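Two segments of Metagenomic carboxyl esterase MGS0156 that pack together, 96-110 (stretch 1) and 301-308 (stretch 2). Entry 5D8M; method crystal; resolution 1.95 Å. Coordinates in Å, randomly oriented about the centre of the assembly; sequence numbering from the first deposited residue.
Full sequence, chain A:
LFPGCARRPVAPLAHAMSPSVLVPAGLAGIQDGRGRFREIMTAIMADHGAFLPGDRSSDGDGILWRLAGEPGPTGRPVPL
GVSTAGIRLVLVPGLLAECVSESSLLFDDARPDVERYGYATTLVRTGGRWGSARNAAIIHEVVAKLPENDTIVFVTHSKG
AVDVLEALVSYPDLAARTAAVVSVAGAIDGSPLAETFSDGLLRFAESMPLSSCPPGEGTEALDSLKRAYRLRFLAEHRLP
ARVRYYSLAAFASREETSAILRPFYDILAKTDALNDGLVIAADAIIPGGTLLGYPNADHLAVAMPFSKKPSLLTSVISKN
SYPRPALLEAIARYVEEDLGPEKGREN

Stretch 1 96-110: LAECVSESSLLFDDA
Stretch 2 (301-308) AVAMPFSK

Segments 96-110 and 301-308 of the carboxyl esterase MGS0156 run antiparallel where they meet, without regular sheet pairing, and bury 606 Å² between them. Nearest CA atoms set the register: Ser 104 CA to Phe 306 CA, 5.4 Å; Leu 106 CA to Met 304 CA, 5.0 Å; Phe 107 CA to Ala 303 CA, 5.2 Å. After a loop at Leu 96 and Ala 97, stretch 1 has a short 3-10 segment at 98-99, extends through Ser 104 (phi/psi -156/131) and Leu 105 (-123/141), then reverses in a type II turn from Leu 105 to Asp 108, with Leu 106 at -51/126 and Phe 107 at 52/29, closed by a weak bond from Asp 108 N to Leu 105 O (3.0 Å). Stretch 2 is irregular but extended from Met 304 to Phe 306.

Two direct hydrogen bonds join the stretches. Phe 107 N, within the turn, donates to Ala 303 O (2.8 Å, 157°). Ser 104, with chi1 t, points its CB toward stretch 2, and Ser 104 OG donates to Pro 305 O (2.8 Å). Water 1 O donates to both Pro 305 O (2.7 Å) and Ser 103 O (2.9 Å). Water 2 O donates to Ser 103 O (2.7 Å) and accepts from Lys 308 N (2.7 Å), whose side chain is unmodelled beyond CB.

Selenomethionine Met 304 adopts m, m, m (-70°, -83°, -74°). Its CB points sideways, but this folded rotamer brings Met 304 SE to 3.7 Å from Leu 106 N and Met 304 CE to 3.9 Å from Val 100 CG2, 4.0 Å from Ala 97 CB and 3.3 Å from Ser 104 OG. Ala 97 and Val 100 (chi1 m) give the methyl apolar neighbours, while Ser 104 OG lies nearest.

The Phe 306 ring (chi1 m, chi2 82°) lies with one face against Ser 104 CB, 3.6 Å from Ser 104 CB to the Phe 306 ring centroid and 13° off the normal; the same serine offers its CB to the ring face and its OG to Pro 305 O. Phe 107 (chi1 m, chi2 -64°) starts away, yet its ring returns to lie against Ala 303: Ala 303 CA is 4.2 Å from the Phe 107 ring centroid, 15° off the normal, and Ala 303 CB is 4.0 Å from Phe 107 CE2. Phe 107 CE1 reaches 3.6 Å from Val 302 O, a buried carbonyl without a polar partner. Leu 106 (t, p) likewise swings back, placing Leu 106 CD1 3.8 Å from Ala 303 CB.

Pro 305, C-gamma endo, points toward stretch 1; it and Met 304 are each covered over 91 Å², the largest areas here. With no N-H to satisfy, its ring packs on the turn: Pro 305 CD lies 3.4 Å from Leu 105 O, and Pro 305 CG 3.7 Å from both Asp 108 N and Asp 109 OD1.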

# COMPACT_ATOMS: atom_id res chain seq x y z
N LEU A 96 2.17 7.66 -10.07
CA LEU A 96 1.16 8.40 -10.83
C LEU A 96 0.04 9.01 -9.97
O LEU A 96 -0.85 9.65 -10.50
CB LEU A 96 0.52 7.51 -11.91
CG LEU A 96 1.44 7.12 -13.06
CD1 LEU A 96 0.65 6.40 -14.16
CD2 LEU A 96 2.14 8.35 -13.63
N ALA A 97 0.09 8.82 -8.65
CA ALA A 97 -0.99 9.34 -7.81
C ALA A 97 -1.06 10.86 -7.92
O ALA A 97 -2.15 11.48 -8.04
CB ALA A 97 -0.80 8.90 -6.36
N GLU A 98 0.12 11.47 -7.97
CA GLU A 98 0.22 12.91 -8.08
C GLU A 98 -0.45 13.41 -9.35
O GLU A 98 -1.07 14.47 -9.36
CB GLU A 98 1.69 13.36 -8.06
CG GLU A 98 1.86 14.89 -8.04
CD GLU A 98 3.32 15.30 -8.14
OE1 GLU A 98 4.11 14.56 -8.78
OE2 GLU A 98 3.68 16.37 -7.60
N CYS A 99 -0.33 12.62 -10.43
CA CYS A 99 -0.88 13.00 -11.72
C CYS A 99 -2.42 12.97 -11.77
O CYS A 99 -3.04 13.62 -12.62
CB CYS A 99 -0.30 12.07 -12.80
SG CYS A 99 1.53 11.95 -12.75
N VAL A 100 -3.05 12.20 -10.89
CA VAL A 100 -4.51 12.13 -10.91
C VAL A 100 -5.10 12.79 -9.66
O VAL A 100 -6.23 12.49 -9.29
CB VAL A 100 -5.03 10.66 -11.03
CG1 VAL A 100 -4.62 10.07 -12.40
CG2 VAL A 100 -4.55 9.78 -9.89
N SER A 101 -4.34 13.70 -9.04
CA SER A 101 -4.80 14.34 -7.80
C SER A 101 -6.14 15.06 -7.93
O SER A 101 -6.84 15.20 -6.94
CB SER A 101 -3.75 15.32 -7.28
OG SER A 101 -3.58 16.40 -8.18
N GLU A 102 -6.50 15.52 -9.12
CA GLU A 102 -7.80 16.17 -9.31
C GLU A 102 -8.98 15.21 -9.17
O GLU A 102 -10.10 15.62 -8.86
CB GLU A 102 -7.87 16.84 -10.69
CG GLU A 102 -7.07 18.11 -10.79
CD GLU A 102 -7.73 19.27 -10.08
OE1 GLU A 102 -7.11 19.84 -9.16
OE2 GLU A 102 -8.87 19.63 -10.47
N SER A 103 -8.71 13.93 -9.41
CA SER A 103 -9.73 12.89 -9.39
C SER A 103 -9.64 12.03 -8.13
O SER A 103 -10.64 11.44 -7.71
CB SER A 103 -9.59 11.97 -10.63
OG SER A 103 -9.46 12.74 -11.80
N SER A 104 -8.45 11.93 -7.55
CA SER A 104 -8.26 10.97 -6.46
C SER A 104 -7.12 11.34 -5.53
O SER A 104 -6.03 11.62 -6.00
CB SER A 104 -8.00 9.57 -7.03
OG SER A 104 -7.87 8.60 -5.99
N LEU A 105 -7.38 11.32 -4.23
CA LEU A 105 -6.35 11.47 -3.21
C LEU A 105 -6.40 10.26 -2.30
O LEU A 105 -7.49 9.80 -1.96
CB LEU A 105 -6.58 12.75 -2.38
CG LEU A 105 -6.52 14.05 -3.17
CD1 LEU A 105 -6.95 15.23 -2.27
CD2 LEU A 105 -5.08 14.24 -3.71
N LEU A 106 -5.23 9.78 -1.88
CA LEU A 106 -5.10 8.55 -1.12
C LEU A 106 -6.04 8.52 0.10
O LEU A 106 -6.03 9.43 0.92
CB LEU A 106 -3.65 8.36 -0.66
CG LEU A 106 -3.36 7.06 0.11
CD1 LEU A 106 -3.56 5.88 -0.76
CD2 LEU A 106 -1.94 7.06 0.69
N PHE A 107 -6.85 7.47 0.19
CA PHE A 107 -7.76 7.26 1.33
C PHE A 107 -8.66 8.45 1.63
O PHE A 107 -9.05 8.67 2.77
CB PHE A 107 -6.96 6.88 2.59
CG PHE A 107 -6.63 5.40 2.65
CD1 PHE A 107 -7.65 4.47 2.75
CD2 PHE A 107 -5.32 4.95 2.61
CE1 PHE A 107 -7.38 3.11 2.78
CE2 PHE A 107 -5.02 3.60 2.65
CZ PHE A 107 -6.04 2.67 2.75
N ASP A 108 -8.98 9.24 0.60
CA ASP A 108 -9.64 10.52 0.87
C ASP A 108 -10.99 10.34 1.56
O ASP A 108 -11.34 11.11 2.45
CB ASP A 108 -9.84 11.31 -0.43
CG ASP A 108 -9.79 12.81 -0.20
OD1 ASP A 108 -8.96 13.29 0.63
OD2 ASP A 108 -10.55 13.52 -0.89
N ASP A 109 -11.75 9.33 1.13
CA ASP A 109 -13.06 9.09 1.69
C ASP A 109 -13.01 8.37 3.05
O ASP A 109 -14.04 8.21 3.70
CB ASP A 109 -13.93 8.31 0.70
CG ASP A 109 -13.30 6.97 0.25
OD1 ASP A 109 -12.08 6.67 0.49
OD2 ASP A 109 -14.07 6.21 -0.39
N ALA A 110 -11.82 7.96 3.47
CA ALA A 110 -11.63 7.28 4.77
C ALA A 110 -11.19 8.21 5.91
O ALA A 110 -11.31 7.86 7.08
CB ALA A 110 -10.60 6.16 4.62
N ALA A 301 -8.88 0.07 -5.82
CA ALA A 301 -10.03 0.07 -4.91
C ALA A 301 -9.62 0.03 -3.44
O ALA A 301 -10.28 0.60 -2.58
CB ALA A 301 -10.94 -1.12 -5.22
N VAL A 302 -8.51 -0.63 -3.14
CA VAL A 302 -8.14 -0.79 -1.74
C VAL A 302 -7.74 0.55 -1.08
O VAL A 302 -7.76 0.67 0.14
CB VAL A 302 -7.01 -1.86 -1.61
CG1 VAL A 302 -5.65 -1.32 -2.16
CG2 VAL A 302 -6.88 -2.36 -0.17
N ALA A 303 -7.45 1.59 -1.87
CA ALA A 303 -6.87 2.79 -1.27
C ALA A 303 -7.14 4.13 -1.95
O ALA A 303 -7.02 5.16 -1.30
CB ALA A 303 -5.34 2.60 -1.16
N MSE A 304 -7.47 4.12 -3.24
CA MSE A 304 -7.62 5.35 -4.02
C MSE A 304 -9.04 5.48 -4.52
O MSE A 304 -9.42 4.79 -5.48
CB MSE A 304 -6.65 5.36 -5.23
CG MSE A 304 -5.19 5.51 -4.86
SE MSE A 304 -4.71 7.37 -4.58
CE MSE A 304 -4.69 8.01 -6.42
N PRO A 305 -9.83 6.38 -3.91
CA PRO A 305 -11.20 6.61 -4.35
C PRO A 305 -11.27 7.44 -5.64
O PRO A 305 -10.61 8.47 -5.75
CB PRO A 305 -11.83 7.39 -3.18
CG PRO A 305 -10.66 8.13 -2.56
CD PRO A 305 -9.48 7.20 -2.73
N PHE A 306 -12.06 6.97 -6.61
CA PHE A 306 -12.38 7.73 -7.80
C PHE A 306 -13.90 7.87 -7.86
O PHE A 306 -14.60 6.87 -7.92
CB PHE A 306 -11.88 7.02 -9.08
CG PHE A 306 -10.39 7.01 -9.25
CD1 PHE A 306 -9.61 6.07 -8.61
CD2 PHE A 306 -9.77 7.93 -10.09
CE1 PHE A 306 -8.23 6.07 -8.76
CE2 PHE A 306 -8.39 7.93 -10.26
CZ PHE A 306 -7.63 7.00 -9.58
N SER A 307 -14.41 9.09 -7.85
CA SER A 307 -15.87 9.24 -7.89
C SER A 307 -16.40 10.34 -8.81
O SER A 307 -17.61 10.45 -9.01
CB SER A 307 -16.39 9.46 -6.46
OG SER A 307 -15.45 10.19 -5.69
N LYS A 308 -15.50 11.14 -9.37
CA LYS A 308 -15.87 12.24 -10.26
C LYS A 308 -16.62 11.74 -11.50
O LYS A 308 -16.08 10.99 -12.31
CB LYS A 308 -14.63 13.03 -10.68
O HOH W 1 -11.99 10.73 -5.28
O HOH W 2 -12.82 10.81 -9.19